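Local coordinates for centromeric protein-C, isoform A (Drosophila melanogaster, PDB 6O2K), which probably acts as an adaptor between chromatin and other kinetochore proteins, the cupin domain described here forming a dimer, at residues 17-28 with 39-47; 83-94 with 131-142. All coordinates share one frame; numbering follows the deposited sequence.

Contact 2 (83-94 with 131-142) is an antiparallel strand pair near the middle of the cupin domain, its centre about 4 Å from that of the chain. Contact 1 (17-28 with 39-47) lies farther out, about 13 Å from the chain centre, where the end of helix 6-19 meets the segment leading into strand 46-48. Their centres are about 16 Å apart, yet the two touch: the R19 guanidinium packs against the F91 ring, CZ to CZ 3.3 Å, and R19 NH2 comes 2.9 Å from K133 NZ, two like charges. K133 is salt-bridged to D5 of the second subunit, and R19 NH1 has a long, weak ion pair with E8 there. Both contacts reach the same six-stranded sheet.

Contact 1 of 2, residues 17-28 with 39-47; sequences WLRGVGDAPPSA and SANELIFCQ
W17 lays the outer end of its six-membered ring against L43, with CH2 3.4 Å from L43 CB and 3.0 Å from L43 O, while F45 CD2 lies over one ring face. The W17 and F45 rings meet obliquely, their planes at 47° and W17 CZ3 3.7 Å from F45 CE2. W17 gets there because CG stands anti to the backbone N (chi1 -169°), which swings the indole off the last helical turn. L18 adds its CD2 methyl at the edge of the F45 ring, 3.9 Å from CZ. P26 fits between W17 and the 3-10 segment 40-42: its CD sits over the indole, offset toward the rim, and its CG packs 3.8 Å from A40 CB. The polar link across the contact is N41 ND2 to P26 O, 2.9 Å and nearly straight at 170°; the oxygen lies in the amide plane of N41, and A28 CB packs 3.6 Å from N41 CG. R68 binds the carbonyls of W17 and L18 and makes a cation-pi contact with F45, and A40 N and A28 O bond to D115 and R112 of the second subunit. The contact thus fastens helix 6-19 and the loop after it to the segment leading into strand 46-48. L43 O, shut under indole carbons, has no hydrogen-bonding partner, so the joint relies on packing plus the N41 amide bond.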
loop_
_atom_site.group_PDB
_atom_site.type_symbol
_atom_site.label_atom_id
_atom_site.label_comp_id
_atom_site.label_asym_id
_atom_site.label_seq_id
_atom_site.Cartn_x
_atom_site.Cartn_y
_atom_site.Cartn_z
ATOM N N TRP B 17 7.512 7.434 10.867
ATOM C CA TRP B 17 8.774 6.876 10.390
ATOM C C TRP B 17 8.916 7.023 8.875
ATOM O O TRP B 17 10.000 7.367 8.378
ATOM C CB TRP B 17 8.888 5.412 10.807
ATOM C CG TRP B 17 10.245 4.866 10.572
ATOM C CD1 TRP B 17 11.357 5.053 11.344
ATOM C CD2 TRP B 17 10.653 4.060 9.471
ATOM N NE1 TRP B 17 12.429 4.397 10.793
ATOM C CE2 TRP B 17 12.023 3.784 9.639
ATOM C CE3 TRP B 17 9.993 3.547 8.358
ATOM C CZ2 TRP B 17 12.741 3.012 8.738
ATOM C CZ3 TRP B 17 10.705 2.782 7.465
ATOM C CH2 TRP B 17 12.066 2.523 7.658
ATOM N N LEU B 18 7.844 6.761 8.122
ATOM C CA LEU B 18 7.908 6.947 6.675
ATOM C C LEU B 18 8.196 8.401 6.331
ATOM O O LEU B 18 8.967 8.688 5.406
ATOM C CB LEU B 18 6.609 6.482 6.002
ATOM C CG LEU B 18 6.331 4.982 6.073
ATOM C CD1 LEU B 18 4.915 4.621 5.604
ATOM C CD2 LEU B 18 7.384 4.218 5.296
ATOM N N ARG B 19 7.595 9.334 7.072
ATOM C CA ARG B 19 7.812 10.754 6.820
ATOM C C ARG B 19 9.195 11.224 7.243
ATOM O O ARG B 19 9.577 12.351 6.905
ATOM C CB ARG B 19 6.756 11.592 7.552
ATOM C CG ARG B 19 5.342 11.504 6.960
ATOM C CD ARG B 19 4.313 12.012 7.963
ATOM N NE ARG B 19 4.276 13.475 8.023
ATOM C CZ ARG B 19 3.565 14.173 8.904
ATOM N NH1 ARG B 19 2.821 13.549 9.814
ATOM N NH2 ARG B 19 3.588 15.497 8.872
ATOM N N GLY B 20 9.946 10.409 7.979
ATOM C CA GLY B 20 11.231 10.854 8.483
ATOM C C GLY B 20 11.157 11.782 9.673
ATOM O O GLY B 20 12.194 12.305 10.092
ATOM N N VAL B 21 9.963 12.010 10.228
ATOM C CA VAL B 21 9.818 12.856 11.410
ATOM C C VAL B 21 9.869 12.061 12.705
ATOM O O VAL B 21 9.859 12.657 13.790
ATOM C CB VAL B 21 8.506 13.667 11.351
ATOM C CG1 VAL B 21 8.345 14.320 9.988
ATOM C CG2 VAL B 21 7.322 12.783 11.651
ATOM N N GLY B 22 9.931 10.736 12.627
ATOM C CA GLY B 22 9.985 9.889 13.795
ATOM C C GLY B 22 11.164 8.946 13.743
ATOM O O GLY B 22 11.443 8.341 12.702
ATOM N N ASP B 23 11.873 8.826 14.863
ATOM C CA ASP B 23 13.062 7.992 14.964
ATOM C C ASP B 23 12.767 6.602 15.510
ATOM O O ASP B 23 13.652 5.741 15.476
ATOM C CB ASP B 23 14.096 8.668 15.864
ATOM C CG ASP B 23 13.604 8.817 17.289
ATOM O OD1 ASP B 23 14.121 8.104 18.176
ATOM O OD2 ASP B 23 12.684 9.632 17.518
ATOM N N ALA B 24 11.578 6.377 16.057
ATOM C CA ALA B 24 11.191 5.038 16.471
ATOM C C ALA B 24 10.752 4.256 15.243
ATOM O O ALA B 24 9.856 4.712 14.526
ATOM C CB ALA B 24 10.064 5.083 17.490
ATOM N N PRO B 25 11.357 3.108 14.953
ATOM C CA PRO B 25 10.935 2.319 13.793
ATOM C C PRO B 25 9.612 1.625 14.066
ATOM O O PRO B 25 9.222 1.449 15.233
ATOM C CB PRO B 25 12.072 1.300 13.630
ATOM C CG PRO B 25 12.595 1.122 15.011
ATOM C CD PRO B 25 12.492 2.487 15.658
ATOM N N PRO B 26 8.898 1.212 13.020
ATOM C CA PRO B 26 7.699 0.395 13.229
ATOM C C PRO B 26 8.036 -0.828 14.072
ATOM O O PRO B 26 9.176 -1.296 14.101
ATOM C CB PRO B 26 7.274 -0.001 11.806
ATOM C CG PRO B 26 8.015 0.916 10.891
ATOM C CD PRO B 26 9.276 1.300 11.599
ATOM N N SER B 27 7.037 -1.330 14.783
ATOM C CA SER B 27 7.265 -2.439 15.698
ATOM C C SER B 27 7.618 -3.718 14.942
ATOM O O SER B 27 7.130 -3.974 13.841
ATOM C CB SER B 27 6.022 -2.669 16.554
ATOM O OG SER B 27 4.838 -2.606 15.775
ATOM N N ALA B 28 8.484 -4.528 15.540
ATOM C CA ALA B 28 8.852 -5.790 14.919
ATOM C C ALA B 28 7.907 -6.905 15.376
ATOM O O ALA B 28 7.011 -6.703 16.201
ATOM C CB ALA B 28 10.312 -6.125 15.227
ATOM N N SER B 39 8.595 -7.272 7.044
ATOM C CA SER B 39 8.055 -6.385 8.065
ATOM C C SER B 39 8.460 -4.943 7.790
ATOM O O SER B 39 9.512 -4.673 7.224
ATOM C CB SER B 39 8.547 -6.804 9.451
ATOM O OG SER B 39 9.936 -6.547 9.588
ATOM N N ALA B 40 7.600 -4.003 8.205
ATOM C CA ALA B 40 7.964 -2.595 8.067
ATOM C C ALA B 40 9.174 -2.254 8.929
ATOM O O ALA B 40 9.939 -1.334 8.603
ATOM C CB ALA B 40 6.783 -1.695 8.441
ATOM N N ASN B 41 9.367 -2.991 10.027
ATOM C CA ASN B 41 10.520 -2.778 10.896
ATOM C C ASN B 41 11.839 -2.949 10.140
ATOM O O ASN B 41 12.850 -2.324 10.492
ATOM C CB ASN B 41 10.421 -3.748 12.076
ATOM C CG ASN B 41 11.633 -3.722 12.963
ATOM O OD1 ASN B 41 12.614 -4.438 12.727
ATOM N ND2 ASN B 41 11.579 -2.893 14.001
ATOM N N GLU B 42 11.847 -3.779 9.103
ATOM C CA GLU B 42 13.055 -4.059 8.333
ATOM C C GLU B 42 13.385 -2.970 7.315
ATOM O O GLU B 42 14.511 -2.945 6.808
ATOM C CB GLU B 42 12.898 -5.413 7.622
ATOM C CG GLU B 42 14.186 -6.029 7.076
ATOM C CD GLU B 42 13.934 -7.251 6.195
ATOM O OE1 GLU B 42 12.759 -7.629 6.003
ATOM O OE2 GLU B 42 14.914 -7.839 5.688
ATOM N N LEU B 43 12.446 -2.076 7.010
ATOM C CA LEU B 43 12.672 -1.063 5.984
ATOM C C LEU B 43 13.802 -0.133 6.392
ATOM O O LEU B 43 13.928 0.228 7.562
ATOM C CB LEU B 43 11.407 -0.236 5.767
ATOM C CG LEU B 43 10.180 -0.945 5.202
ATOM C CD1 LEU B 43 8.979 -0.039 5.331
ATOM C CD2 LEU B 43 10.433 -1.310 3.750
ATOM N N ILE B 44 14.614 0.271 5.417
ATOM C CA ILE B 44 15.642 1.289 5.631
ATOM C C ILE B 44 15.717 2.144 4.373
ATOM O O ILE B 44 15.771 1.617 3.259
ATOM C CB ILE B 44 17.023 0.688 5.976
ATOM C CG1 ILE B 44 17.001 0.018 7.360
ATOM C CG2 ILE B 44 18.099 1.769 5.947
ATOM C CD1 ILE B 44 16.754 0.984 8.521
ATOM N N PHE B 45 15.678 3.463 4.561
ATOM C CA PHE B 45 15.694 4.400 3.446
ATOM C C PHE B 45 17.128 4.665 2.985
ATOM O O PHE B 45 18.028 4.861 3.806
ATOM C CB PHE B 45 15.026 5.710 3.867
ATOM C CG PHE B 45 13.521 5.669 3.834
ATOM C CD1 PHE B 45 12.829 5.900 2.653
ATOM C CD2 PHE B 45 12.798 5.380 4.982
ATOM C CE1 PHE B 45 11.448 5.864 2.621
ATOM C CE2 PHE B 45 11.409 5.340 4.951
ATOM C CZ PHE B 45 10.737 5.580 3.771
ATOM N N CYS B 46 17.330 4.664 1.669
ATOM C CA CYS B 46 18.582 5.034 1.019
ATOM C C CYS B 46 18.304 6.178 0.051
ATOM O O CYS B 46 17.270 6.190 -0.621
ATOM C CB CYS B 46 19.194 3.840 0.269
ATOM S SG CYS B 46 18.264 3.309 -1.214
ATOM N N GLN B 47 19.210 7.147 -0.027
ATOM C CA GLN B 47 18.979 8.328 -0.847
ATOM C C GLN B 47 19.646 8.156 -2.204
ATOM O O GLN B 47 20.842 7.858 -2.281
ATOM C CB GLN B 47 19.492 9.593 -0.156
ATOM C CG GLN B 47 18.733 10.851 -0.565
ATOM C CD GLN B 47 19.311 12.117 0.036
ATOM O OE1 GLN B 47 18.594 12.906 0.655
ATOM N NE2 GLN B 47 20.607 12.324 -0.147
#

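Contact 2 of 2, residues 83-94 with 131-142; sequences HPLKLLVQFGEF and IDKVSVLMCIRS
Strands 85-89 and 135-141 pair antiparallel in the cupin beta-barrel, and a classic beta bulge follows at Q90 and F91. K86 with I140, L88 with M138 and, past the bulge, F91 with V136 are hydrogen-bonded pairs. At the bulge Q90 N and F91 N both donate to V136 O, at 2.9 and 3.0 Å, and V136 N returns a bond to F91 O. Q90, bent at chi2 (-70°), folds its amide along M138, NE2 3.7 Å from CE. After the chain turns a corner at Q90, F94 presents a ring face to L137: L137 CD2 stands 4.0 Å from the centroid of the F94 ring and only 3° off its normal, a CH-pi contact. G92 has a positive phi, and a side chain there would run into S135 OG, which bonds to N129. At the other end H83 ND1 donates to S142 O of the C-terminal carboxylate, 2.8 Å, the oxygen near the ring plane but the donor above the carbonyl plane. H83 CD2 also lies over one face of the R141 guanidinium, and a water bridges H83 O to R141 NH2; R141 NE binds A62 O. A leucine in place of H83 would probably leave the terminal carboxylate without this donor and freer to turn. L85, L87 and L137 pack toward strand 124-129 of the other sheet, to which F94, on strand 93-99, belongs. On the opposite face I140 meets I140 of the second subunit and L88 meets Y56 of that subunit, while strands 64-69 and 116-119 flank the pair within its sheet.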
loop_
_atom_site.group_PDB
_atom_site.type_symbol
_atom_site.label_atom_id
_atom_site.label_comp_id
_atom_site.label_asym_id
_atom_site.label_seq_id
_atom_site.Cartn_x
_atom_site.Cartn_y
_atom_site.Cartn_z
ATOM N N HIS B 83 9.265 -2.573 -16.069
ATOM C CA HIS B 83 8.119 -2.879 -15.234
ATOM C C HIS B 83 7.140 -1.723 -15.205
ATOM O O HIS B 83 7.534 -0.595 -14.879
ATOM C CB HIS B 83 8.581 -3.206 -13.801
ATOM C CG HIS B 83 9.364 -4.474 -13.710
ATOM N ND1 HIS B 83 8.771 -5.716 -13.793
ATOM C CD2 HIS B 83 10.692 -4.698 -13.573
ATOM C CE1 HIS B 83 9.701 -6.652 -13.706
ATOM N NE2 HIS B 83 10.874 -6.061 -13.573
ATOM N N PRO B 84 5.865 -1.955 -15.526
ATOM C CA PRO B 84 4.843 -0.952 -15.219
ATOM C C PRO B 84 4.760 -0.772 -13.713
ATOM O O PRO B 84 5.226 -1.608 -12.938
ATOM C CB PRO B 84 3.544 -1.563 -15.767
ATOM C CG PRO B 84 3.948 -2.803 -16.505
ATOM C CD PRO B 84 5.279 -3.228 -15.968
ATOM N N LEU B 85 4.170 0.332 -13.288
ATOM C CA LEU B 85 4.046 0.514 -11.849
ATOM C C LEU B 85 2.752 1.233 -11.509
ATOM O O LEU B 85 2.067 1.772 -12.376
ATOM C CB LEU B 85 5.270 1.237 -11.294
ATOM C CG LEU B 85 5.730 2.585 -11.809
ATOM C CD1 LEU B 85 4.854 3.604 -11.190
ATOM C CD2 LEU B 85 7.154 2.798 -11.323
ATOM N N LYS B 86 2.401 1.192 -10.230
ATOM C CA LYS B 86 1.311 1.977 -9.679
ATOM C C LYS B 86 1.894 2.865 -8.587
ATOM O O LYS B 86 2.682 2.396 -7.763
ATOM C CB LYS B 86 0.210 1.077 -9.104
ATOM C CG LYS B 86 -0.395 0.125 -10.125
ATOM C CD LYS B 86 -1.541 -0.700 -9.581
ATOM C CE LYS B 86 -2.003 -1.716 -10.644
ATOM N NZ LYS B 86 -0.955 -2.714 -10.984
ATOM N N LEU B 87 1.527 4.138 -8.595
ATOM C CA LEU B 87 1.931 5.077 -7.555
ATOM C C LEU B 87 0.715 5.392 -6.693
ATOM O O LEU B 87 -0.301 5.885 -7.199
ATOM C CB LEU B 87 2.516 6.348 -8.173
ATOM C CG LEU B 87 3.706 6.169 -9.133
ATOM C CD1 LEU B 87 4.076 7.498 -9.783
ATOM C CD2 LEU B 87 4.919 5.594 -8.398
ATOM N N LEU B 88 0.822 5.113 -5.397
ATOM C CA LEU B 88 -0.288 5.246 -4.462
ATOM C C LEU B 88 0.144 6.144 -3.312
ATOM O O LEU B 88 1.061 5.789 -2.559
ATOM C CB LEU B 88 -0.722 3.868 -3.951
ATOM C CG LEU B 88 -1.802 3.788 -2.877
ATOM C CD1 LEU B 88 -3.105 4.392 -3.371
ATOM C CD2 LEU B 88 -2.000 2.327 -2.501
ATOM N N VAL B 89 -0.525 7.285 -3.159
ATOM C CA VAL B 89 -0.085 8.289 -2.193
ATOM C C VAL B 89 -0.378 7.812 -0.771
ATOM O O VAL B 89 -1.519 7.476 -0.426
ATOM C CB VAL B 89 -0.738 9.647 -2.481
ATOM C CG1 VAL B 89 -0.347 10.660 -1.424
ATOM C CG2 VAL B 89 -0.303 10.141 -3.864
ATOM N N GLN B 90 0.668 7.777 0.059
ATOM C CA GLN B 90 0.569 7.413 1.469
ATOM C C GLN B 90 0.422 8.619 2.369
ATOM O O GLN B 90 -0.223 8.525 3.430
ATOM C CB GLN B 90 1.810 6.631 1.904
ATOM C CG GLN B 90 2.001 5.349 1.137
ATOM C CD GLN B 90 0.940 4.345 1.506
ATOM O OE1 GLN B 90 0.845 3.931 2.658
ATOM N NE2 GLN B 90 0.124 3.959 0.530
ATOM N N PHE B 91 1.025 9.743 1.988
ATOM C CA PHE B 91 0.872 10.958 2.779
ATOM C C PHE B 91 1.213 12.138 1.887
ATOM O O PHE B 91 2.163 12.071 1.104
ATOM C CB PHE B 91 1.780 10.955 4.022
ATOM C CG PHE B 91 1.560 12.132 4.940
ATOM C CD1 PHE B 91 2.287 13.301 4.776
ATOM C CD2 PHE B 91 0.616 12.075 5.954
ATOM C CE1 PHE B 91 2.076 14.389 5.605
ATOM C CE2 PHE B 91 0.406 13.159 6.803
ATOM C CZ PHE B 91 1.129 14.316 6.631
ATOM N N GLY B 92 0.439 13.206 2.000
ATOM C CA GLY B 92 0.776 14.408 1.260
ATOM C C GLY B 92 0.089 14.538 -0.081
ATOM O O GLY B 92 -1.023 14.039 -0.268
ATOM N N GLU B 93 0.749 15.209 -1.021
ATOM C CA GLU B 93 0.167 15.538 -2.318
ATOM C C GLU B 93 1.273 15.520 -3.366
ATOM O O GLU B 93 2.398 15.970 -3.090
ATOM C CB GLU B 93 -0.505 16.920 -2.272
ATOM C CG GLU B 93 -1.412 17.270 -3.456
ATOM C CD GLU B 93 -2.010 18.670 -3.328
ATOM O OE1 GLU B 93 -2.055 19.198 -2.193
ATOM O OE2 GLU B 93 -2.418 19.256 -4.355
ATOM N N PHE B 94 0.954 15.027 -4.560
ATOM C CA PHE B 94 1.942 14.907 -5.620
ATOM C C PHE B 94 1.364 15.399 -6.939
ATOM O O PHE B 94 0.172 15.248 -7.209
ATOM C CB PHE B 94 2.411 13.450 -5.797
ATOM C CG PHE B 94 3.315 12.958 -4.700
ATOM C CD1 PHE B 94 4.678 13.226 -4.735
ATOM C CD2 PHE B 94 2.806 12.220 -3.634
ATOM C CE1 PHE B 94 5.513 12.763 -3.732
ATOM C CE2 PHE B 94 3.641 11.758 -2.622
ATOM C CZ PHE B 94 4.995 12.035 -2.669
ATOM N N ILE B 131 3.608 20.035 -2.017
ATOM C CA ILE B 131 3.414 20.818 -0.799
ATOM C C ILE B 131 4.734 21.031 -0.063
ATOM O O ILE B 131 5.744 20.376 -0.327
ATOM C CB ILE B 131 2.392 20.164 0.146
ATOM C CG1 ILE B 131 2.788 18.715 0.419
ATOM C CG2 ILE B 131 1.004 20.251 -0.447
ATOM C CD1 ILE B 131 1.956 18.049 1.479
ATOM N N ASP B 132 4.689 21.946 0.916
ATOM C CA ASP B 132 5.853 22.357 1.695
ATOM C C ASP B 132 6.086 21.451 2.907
ATOM O O ASP B 132 6.582 21.903 3.952
ATOM C CB ASP B 132 5.684 23.822 2.109
ATOM C CG ASP B 132 6.924 24.408 2.776
ATOM O OD1 ASP B 132 6.792 25.462 3.433
ATOM O OD2 ASP B 132 8.023 23.826 2.640
ATOM N N LYS B 133 5.721 20.179 2.792
ATOM C CA LYS B 133 5.995 19.167 3.801
ATOM C C LYS B 133 6.487 17.908 3.100
ATOM O O LYS B 133 6.296 17.729 1.894
ATOM C CB LYS B 133 4.751 18.829 4.629
ATOM C CG LYS B 133 4.054 20.010 5.272
ATOM C CD LYS B 133 2.621 19.650 5.665
ATOM C CE LYS B 133 2.486 18.169 5.989
ATOM N NZ LYS B 133 2.708 17.891 7.433
ATOM N N VAL B 134 7.108 17.017 3.872
ATOM C CA VAL B 134 7.515 15.738 3.312
ATOM C C VAL B 134 6.271 14.969 2.890
ATOM O O VAL B 134 5.312 14.839 3.662
ATOM C CB VAL B 134 8.338 14.941 4.332
ATOM C CG1 VAL B 134 8.530 13.513 3.847
ATOM C CG2 VAL B 134 9.678 15.603 4.560
ATOM N N SER B 135 6.272 14.477 1.654
ATOM C CA SER B 135 5.198 13.609 1.176
ATOM C C SER B 135 5.769 12.235 0.867
ATOM O O SER B 135 6.971 12.080 0.623
ATOM C CB SER B 135 4.495 14.166 -0.074
ATOM O OG SER B 135 3.910 15.429 0.173
ATOM N N VAL B 136 4.894 11.231 0.874
ATOM C CA VAL B 136 5.307 9.838 0.755
ATOM C C VAL B 136 4.367 9.128 -0.205
ATOM O O VAL B 136 3.143 9.227 -0.063
ATOM C CB VAL B 136 5.287 9.125 2.119
ATOM C CG1 VAL B 136 5.691 7.672 1.966
ATOM C CG2 VAL B 136 6.191 9.841 3.112
ATOM N N LEU B 137 4.931 8.389 -1.162
ATOM C CA LEU B 137 4.100 7.541 -2.010
ATOM C C LEU B 137 4.612 6.112 -1.996
ATOM O O LEU B 137 5.797 5.854 -1.775
ATOM C CB LEU B 137 4.001 8.051 -3.460
ATOM C CG LEU B 137 5.202 8.104 -4.406
ATOM C CD1 LEU B 137 5.553 6.734 -4.953
ATOM C CD2 LEU B 137 4.886 9.053 -5.550
ATOM N N MET B 138 3.686 5.183 -2.201
ATOM C CA MET B 138 4.010 3.771 -2.342
ATOM C C MET B 138 4.177 3.467 -3.823
ATOM O O MET B 138 3.357 3.886 -4.646
ATOM C CB MET B 138 2.909 2.893 -1.735
ATOM C CG MET B 138 3.169 1.382 -1.811
ATOM S SD MET B 138 1.729 0.392 -1.235
ATOM C CE MET B 138 1.786 0.658 0.549
ATOM N N CYS B 139 5.248 2.759 -4.153
ATOM C CA CYS B 139 5.583 2.358 -5.513
ATOM C C CYS B 139 5.359 0.853 -5.641
ATOM O O CYS B 139 6.037 0.078 -4.954
ATOM C CB CYS B 139 7.039 2.730 -5.797
ATOM S SG CYS B 139 7.700 2.184 -7.372
ATOM N N ILE B 140 4.428 0.451 -6.506
ATOM C CA ILE B 140 4.040 -0.938 -6.706
ATOM C C ILE B 140 4.359 -1.292 -8.148
ATOM O O ILE B 140 3.690 -0.803 -9.060
ATOM C CB ILE B 140 2.547 -1.155 -6.439
ATOM C CG1 ILE B 140 2.172 -0.650 -5.045
ATOM C CG2 ILE B 140 2.191 -2.622 -6.695
ATOM C CD1 ILE B 140 0.638 -0.596 -4.782
ATOM N N ARG B 141 5.327 -2.169 -8.360
ATOM C CA ARG B 141 5.687 -2.550 -9.721
ATOM C C ARG B 141 5.142 -3.937 -10.053
ATOM O O ARG B 141 4.981 -4.787 -9.171
ATOM C CB ARG B 141 7.200 -2.510 -9.903
ATOM C CG ARG B 141 7.819 -1.190 -9.462
ATOM C CD ARG B 141 9.017 -0.840 -10.328
ATOM N NE ARG B 141 10.135 -1.746 -10.113
ATOM C CZ ARG B 141 11.201 -1.829 -10.910
ATOM N NH1 ARG B 141 12.180 -2.680 -10.624
ATOM N NH2 ARG B 141 11.284 -1.076 -12.000
ATOM N N SER B 142 4.826 -4.153 -11.329
ATOM C CA SER B 142 4.356 -5.475 -11.759
ATOM C C SER B 142 5.206 -6.038 -12.898
ATOM O O SER B 142 6.049 -5.353 -13.470
ATOM C CB SER B 142 2.887 -5.418 -12.188
ATOM O OG SER B 142 2.632 -4.296 -13.015
ATOM O OXT SER B 142 5.064 -7.198 -13.276
HETATM O O HOH W 1 9.705 0.849 -13.646
#